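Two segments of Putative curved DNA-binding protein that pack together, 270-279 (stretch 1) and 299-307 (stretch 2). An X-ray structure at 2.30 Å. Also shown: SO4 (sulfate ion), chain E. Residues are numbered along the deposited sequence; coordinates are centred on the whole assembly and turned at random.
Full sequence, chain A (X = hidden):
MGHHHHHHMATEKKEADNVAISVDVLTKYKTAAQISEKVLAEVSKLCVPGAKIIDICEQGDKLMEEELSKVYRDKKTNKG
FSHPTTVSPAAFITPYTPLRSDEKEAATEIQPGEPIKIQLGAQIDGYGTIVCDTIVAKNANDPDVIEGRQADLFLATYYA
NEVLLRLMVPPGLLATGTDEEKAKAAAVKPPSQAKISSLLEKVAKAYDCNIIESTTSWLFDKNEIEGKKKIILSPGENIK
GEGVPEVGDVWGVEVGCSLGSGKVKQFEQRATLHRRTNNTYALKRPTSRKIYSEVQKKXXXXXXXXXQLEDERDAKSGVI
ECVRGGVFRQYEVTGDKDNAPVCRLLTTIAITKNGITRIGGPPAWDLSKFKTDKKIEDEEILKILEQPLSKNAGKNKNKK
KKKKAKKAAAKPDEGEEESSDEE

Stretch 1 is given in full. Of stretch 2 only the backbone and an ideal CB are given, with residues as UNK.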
# COMPACT_ATOMS: atom_id res chain seq x y z
N ARG A 270 -18.49 -6.86 4.02
CA ARG A 270 -18.30 -7.79 2.93
C ARG A 270 -16.90 -7.63 2.30
O ARG A 270 -16.45 -6.51 2.02
CB ARG A 270 -19.39 -7.52 1.91
CG ARG A 270 -19.29 -8.26 0.61
CD ARG A 270 -20.49 -7.88 -0.25
NE ARG A 270 -21.24 -9.08 -0.52
CZ ARG A 270 -22.49 -9.31 -0.18
NH1 ARG A 270 -23.22 -8.38 0.43
NH2 ARG A 270 -23.02 -10.48 -0.48
N ALA A 271 -16.21 -8.74 2.10
CA ALA A 271 -14.94 -8.75 1.36
C ALA A 271 -15.21 -8.45 -0.11
O ALA A 271 -15.84 -9.25 -0.82
CB ALA A 271 -14.28 -10.10 1.49
N THR A 272 -14.73 -7.29 -0.59
CA THR A 272 -14.90 -6.94 -1.99
C THR A 272 -13.59 -6.92 -2.75
O THR A 272 -13.57 -7.05 -3.97
CB THR A 272 -15.61 -5.59 -2.17
OG1 THR A 272 -14.82 -4.56 -1.56
CG2 THR A 272 -17.02 -5.64 -1.53
N LEU A 273 -12.48 -6.76 -2.02
CA LEU A 273 -11.17 -6.69 -2.65
C LEU A 273 -10.63 -8.09 -2.96
O LEU A 273 -10.55 -8.93 -2.08
CB LEU A 273 -10.20 -5.94 -1.74
CG LEU A 273 -8.80 -5.67 -2.28
CD1 LEU A 273 -8.88 -4.66 -3.42
CD2 LEU A 273 -7.90 -5.14 -1.17
N HIS A 274 -10.27 -8.33 -4.21
CA HIS A 274 -9.82 -9.66 -4.66
C HIS A 274 -8.77 -9.52 -5.77
O HIS A 274 -8.54 -8.43 -6.28
CB HIS A 274 -10.99 -10.48 -5.24
CG HIS A 274 -12.17 -10.64 -4.32
ND1 HIS A 274 -12.56 -11.87 -3.83
CD2 HIS A 274 -13.07 -9.74 -3.86
CE1 HIS A 274 -13.64 -11.71 -3.07
NE2 HIS A 274 -13.96 -10.43 -3.06
N ARG A 275 -8.16 -10.63 -6.15
CA ARG A 275 -7.34 -10.68 -7.35
C ARG A 275 -7.28 -12.09 -7.91
O ARG A 275 -7.35 -13.07 -7.17
CB ARG A 275 -5.92 -10.14 -7.09
CG ARG A 275 -4.95 -11.13 -6.50
CD ARG A 275 -3.55 -10.55 -6.47
NE ARG A 275 -2.59 -11.47 -5.87
CZ ARG A 275 -1.93 -12.41 -6.55
NH1 ARG A 275 -2.11 -12.56 -7.86
NH2 ARG A 275 -1.09 -13.21 -5.91
N ARG A 276 -7.15 -12.19 -9.23
CA ARG A 276 -6.97 -13.49 -9.88
C ARG A 276 -5.63 -14.08 -9.52
O ARG A 276 -4.64 -13.36 -9.49
CB ARG A 276 -7.00 -13.32 -11.40
CG ARG A 276 -8.21 -13.92 -12.06
CD ARG A 276 -8.18 -13.68 -13.57
NE ARG A 276 -7.39 -14.70 -14.23
CZ ARG A 276 -6.21 -14.49 -14.80
NH1 ARG A 276 -5.68 -13.27 -14.82
NH2 ARG A 276 -5.58 -15.51 -15.37
N THR A 277 -5.60 -15.38 -9.22
CA THR A 277 -4.33 -16.12 -9.06
C THR A 277 -4.04 -16.95 -10.30
O THR A 277 -4.84 -16.99 -11.24
CB THR A 277 -4.37 -17.10 -7.87
OG1 THR A 277 -5.29 -18.16 -8.16
CG2 THR A 277 -4.78 -16.40 -6.58
N ASN A 278 -2.90 -17.63 -10.30
CA ASN A 278 -2.54 -18.48 -11.43
C ASN A 278 -2.97 -19.95 -11.31
O ASN A 278 -2.65 -20.77 -12.17
CB ASN A 278 -1.04 -18.36 -11.78
CG ASN A 278 -0.71 -17.04 -12.48
OD1 ASN A 278 0.14 -16.27 -12.03
ND2 ASN A 278 -1.38 -16.77 -13.60
N ASN A 279 -3.71 -20.28 -10.25
CA ASN A 279 -4.30 -21.62 -10.11
C ASN A 279 -5.22 -22.01 -11.27
O ASN A 279 -5.92 -21.17 -11.83
CB ASN A 279 -5.05 -21.76 -8.78
CG ASN A 279 -4.13 -21.76 -7.58
OD1 ASN A 279 -2.95 -22.12 -7.68
ND2 ASN A 279 -4.66 -21.35 -6.43
N UNK A 299 -8.61 -6.95 -15.58
CA UNK A 299 -7.63 -6.72 -14.52
C UNK A 299 -6.41 -7.63 -14.61
O UNK A 299 -5.40 -7.36 -13.97
CB UNK A 299 -8.30 -6.91 -13.16
N UNK A 300 -6.52 -8.71 -15.37
CA UNK A 300 -5.46 -9.70 -15.37
C UNK A 300 -5.26 -10.26 -13.97
O UNK A 300 -6.16 -10.85 -13.39
CB UNK A 300 -4.16 -9.09 -15.90
N UNK A 301 -4.07 -10.06 -13.41
CA UNK A 301 -3.77 -10.60 -12.10
C UNK A 301 -3.69 -9.50 -11.04
O UNK A 301 -3.18 -9.71 -9.94
CB UNK A 301 -2.46 -11.38 -12.15
N UNK A 302 -4.22 -8.32 -11.37
CA UNK A 302 -4.16 -7.20 -10.45
C UNK A 302 -5.38 -7.10 -9.52
O UNK A 302 -6.50 -7.51 -9.87
CB UNK A 302 -4.02 -5.90 -11.25
N UNK A 303 -5.18 -6.56 -8.31
CA UNK A 303 -6.31 -6.44 -7.38
C UNK A 303 -7.44 -5.62 -7.98
O UNK A 303 -7.20 -4.71 -8.77
CB UNK A 303 -5.85 -5.81 -6.06
N UNK A 304 -8.67 -5.99 -7.62
CA UNK A 304 -9.85 -5.27 -8.09
C UNK A 304 -10.92 -5.33 -7.01
O UNK A 304 -10.86 -6.15 -6.09
CB UNK A 304 -10.37 -5.85 -9.41
N UNK A 305 -11.89 -4.42 -7.12
CA UNK A 305 -13.03 -4.43 -6.22
C UNK A 305 -14.22 -5.05 -6.93
O UNK A 305 -14.44 -4.79 -8.10
CB UNK A 305 -13.36 -3.02 -5.73
N UNK A 306 -15.00 -5.87 -6.23
CA UNK A 306 -16.26 -6.37 -6.79
C UNK A 306 -17.18 -5.25 -7.30
O UNK A 306 -17.95 -5.45 -8.23
CB UNK A 306 -17.00 -7.19 -5.73
N UNK A 307 -17.14 -4.08 -6.67
CA UNK A 307 -17.97 -2.98 -7.14
C UNK A 307 -17.58 -2.53 -8.55
O UNK A 307 -18.33 -1.84 -9.21
CB UNK A 307 -17.87 -1.80 -6.17
S SO4 E . -25.95 -11.77 -0.04
O1 SO4 E . -26.12 -10.75 0.99
O2 SO4 E . -24.57 -12.22 -0.04
O3 SO4 E . -26.83 -12.91 0.23
O4 SO4 E . -26.28 -11.21 -1.34

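Position 299 has its CA-to-CB bond directed toward stretch 1, yet nothing of that stretch lies within 5.5 Å of the ideal CB, so the contact leaves the choice wide. The residue is Phe-299, whose ring leads away from stretch 1.

At position 300 phi is 59° and psi -118°, a combination that favours glycine, as does the second place of a type II' turn running from 299 to 302. The CB direction points away from stretch 1, which meets this position through its backbone: the carbonyl faces the guanidinium of Arg-276. The residue is Gly-300, and Arg-276 NH1 donates a hydrogen bond to Gly-300 O (2.9 Å), the oxygen lying near the guanidinium plane. A water also donates to Gly-300 O while accepting from Arg-276 N, so the same carbonyl is tied to the arginine's backbone as well.

Position 301 points sideways, its ideal CB 4.0 Å from Arg-276 O and 4.5 Å from Arg-275 NH1. Between two arginines a small polar or short branched side chain would fit; serine, threonine, asparagine or valine are all plausible. The residue is Thr-301. Its methyl packs by the Arg-276 guanidinium, with Thr-301 CG2 3.6 Å from Arg-276 NH1, while its hydroxyl is hydrogen-bonded elsewhere in the structure.

Position 302 turns away from stretch 1 and tolerates many types. It is Phe-302; its amide closes the turn by a hydrogen bond from Phe-302 N to Phe-299 O (3.0 Å).

At position 303 phi is -58° and psi 147°, suitable for proline, and no partner in stretch 1 calls for its amide. The ideal CB lies near Leu-273 CD1 and Arg-275 CB, so a compact apolar group suits; valine or alanine would also serve. Pro-303 places its CB 4.3 Å from Leu-273 CD1, and Pro-303 CA makes a CA-H...O contact with His-274 O (3.2 Å).

Position 304 pairs with His-274 across the antiparallel ladder, with extended angles and a CB on the same sheet face as that histidine. Any strand-forming residue could supply the backbone bonds; a large apolar or aromatic one could also cover neighbouring backbone. In Phe-304, Phe-304 N donates to His-274 O (2.8 Å) and His-274 N donates to Phe-304 O (2.9 Å). With chi1 in p, the ring returns to stretch 1: Phe-304 CZ is 3.8 Å from His-274 CB, and Phe-304 CE1 is 3.7 Å from Arg-275 CA.

Position 305 faces the side of Leu-273, near Thr-272, where a small residue, polar or apolar, would fit. Ser-305 OG accepts a hydrogen bond from the amide N of position 307 (3.2 Å), a local bond at the start of the 3-10 segment.

Position 306 points toward stretch 1, its ideal CB 3.9 Å from Thr-272 O and 5.0 Å from His-274 CD2. A medium apolar chain suits the imidazole. Leu-306 sets CD2 4.3 Å from the His-274 ring centroid, an off-centre CH-pi contact.

Nothing of stretch 1 lies within 5.5 Å of the ideal CB at 307, so this contact sets no preference and polar, charged or apolar side chains would all do; the residue is Arg-307, whose end leads away to partners elsewhere in the structure.

Stretch 2, residues 299-307: FGTFPFSLR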
# COMPACT_ATOMS: atom_id res chain seq x y z
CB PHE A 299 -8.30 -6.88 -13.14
CG PHE A 299 -9.45 -5.95 -12.92
CD1 PHE A 299 -9.23 -4.58 -12.79
CD2 PHE A 299 -10.75 -6.42 -12.88
CE1 PHE A 299 -10.28 -3.71 -12.61
CE2 PHE A 299 -11.81 -5.55 -12.70
CZ PHE A 299 -11.57 -4.20 -12.57
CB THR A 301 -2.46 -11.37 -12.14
OG1 THR A 301 -1.45 -10.52 -12.69
CG2 THR A 301 -2.59 -12.60 -13.06
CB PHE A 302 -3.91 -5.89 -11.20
CG PHE A 302 -2.52 -5.79 -11.80
CD1 PHE A 302 -1.42 -5.46 -11.00
CD2 PHE A 302 -2.30 -6.02 -13.16
CE1 PHE A 302 -0.13 -5.37 -11.53
CE2 PHE A 302 -1.02 -5.93 -13.72
CZ PHE A 302 0.08 -5.60 -12.90
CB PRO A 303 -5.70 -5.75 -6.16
CG PRO A 303 -4.23 -6.16 -6.20
CD PRO A 303 -3.90 -6.17 -7.68
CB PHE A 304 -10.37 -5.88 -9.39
CG PHE A 304 -10.84 -7.28 -9.25
CD1 PHE A 304 -9.96 -8.34 -9.32
CD2 PHE A 304 -12.18 -7.53 -9.03
CE1 PHE A 304 -10.40 -9.64 -9.17
CE2 PHE A 304 -12.64 -8.84 -8.88
CZ PHE A 304 -11.74 -9.89 -8.94
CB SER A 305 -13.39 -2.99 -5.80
OG SER A 305 -14.57 -2.98 -5.03
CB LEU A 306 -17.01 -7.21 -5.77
CG LEU A 306 -16.41 -8.53 -5.27
CD1 LEU A 306 -17.43 -9.22 -4.36
CD2 LEU A 306 -16.01 -9.44 -6.41
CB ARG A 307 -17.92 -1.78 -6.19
CG ARG A 307 -19.05 -0.78 -6.44
CD ARG A 307 -18.57 0.66 -6.58
NE ARG A 307 -17.77 0.90 -7.79
CZ ARG A 307 -16.49 1.27 -7.76
NH1 ARG A 307 -15.88 1.43 -6.58
NH2 ARG A 307 -15.82 1.48 -8.89
O HOH W 1 -6.95 -9.99 -10.92
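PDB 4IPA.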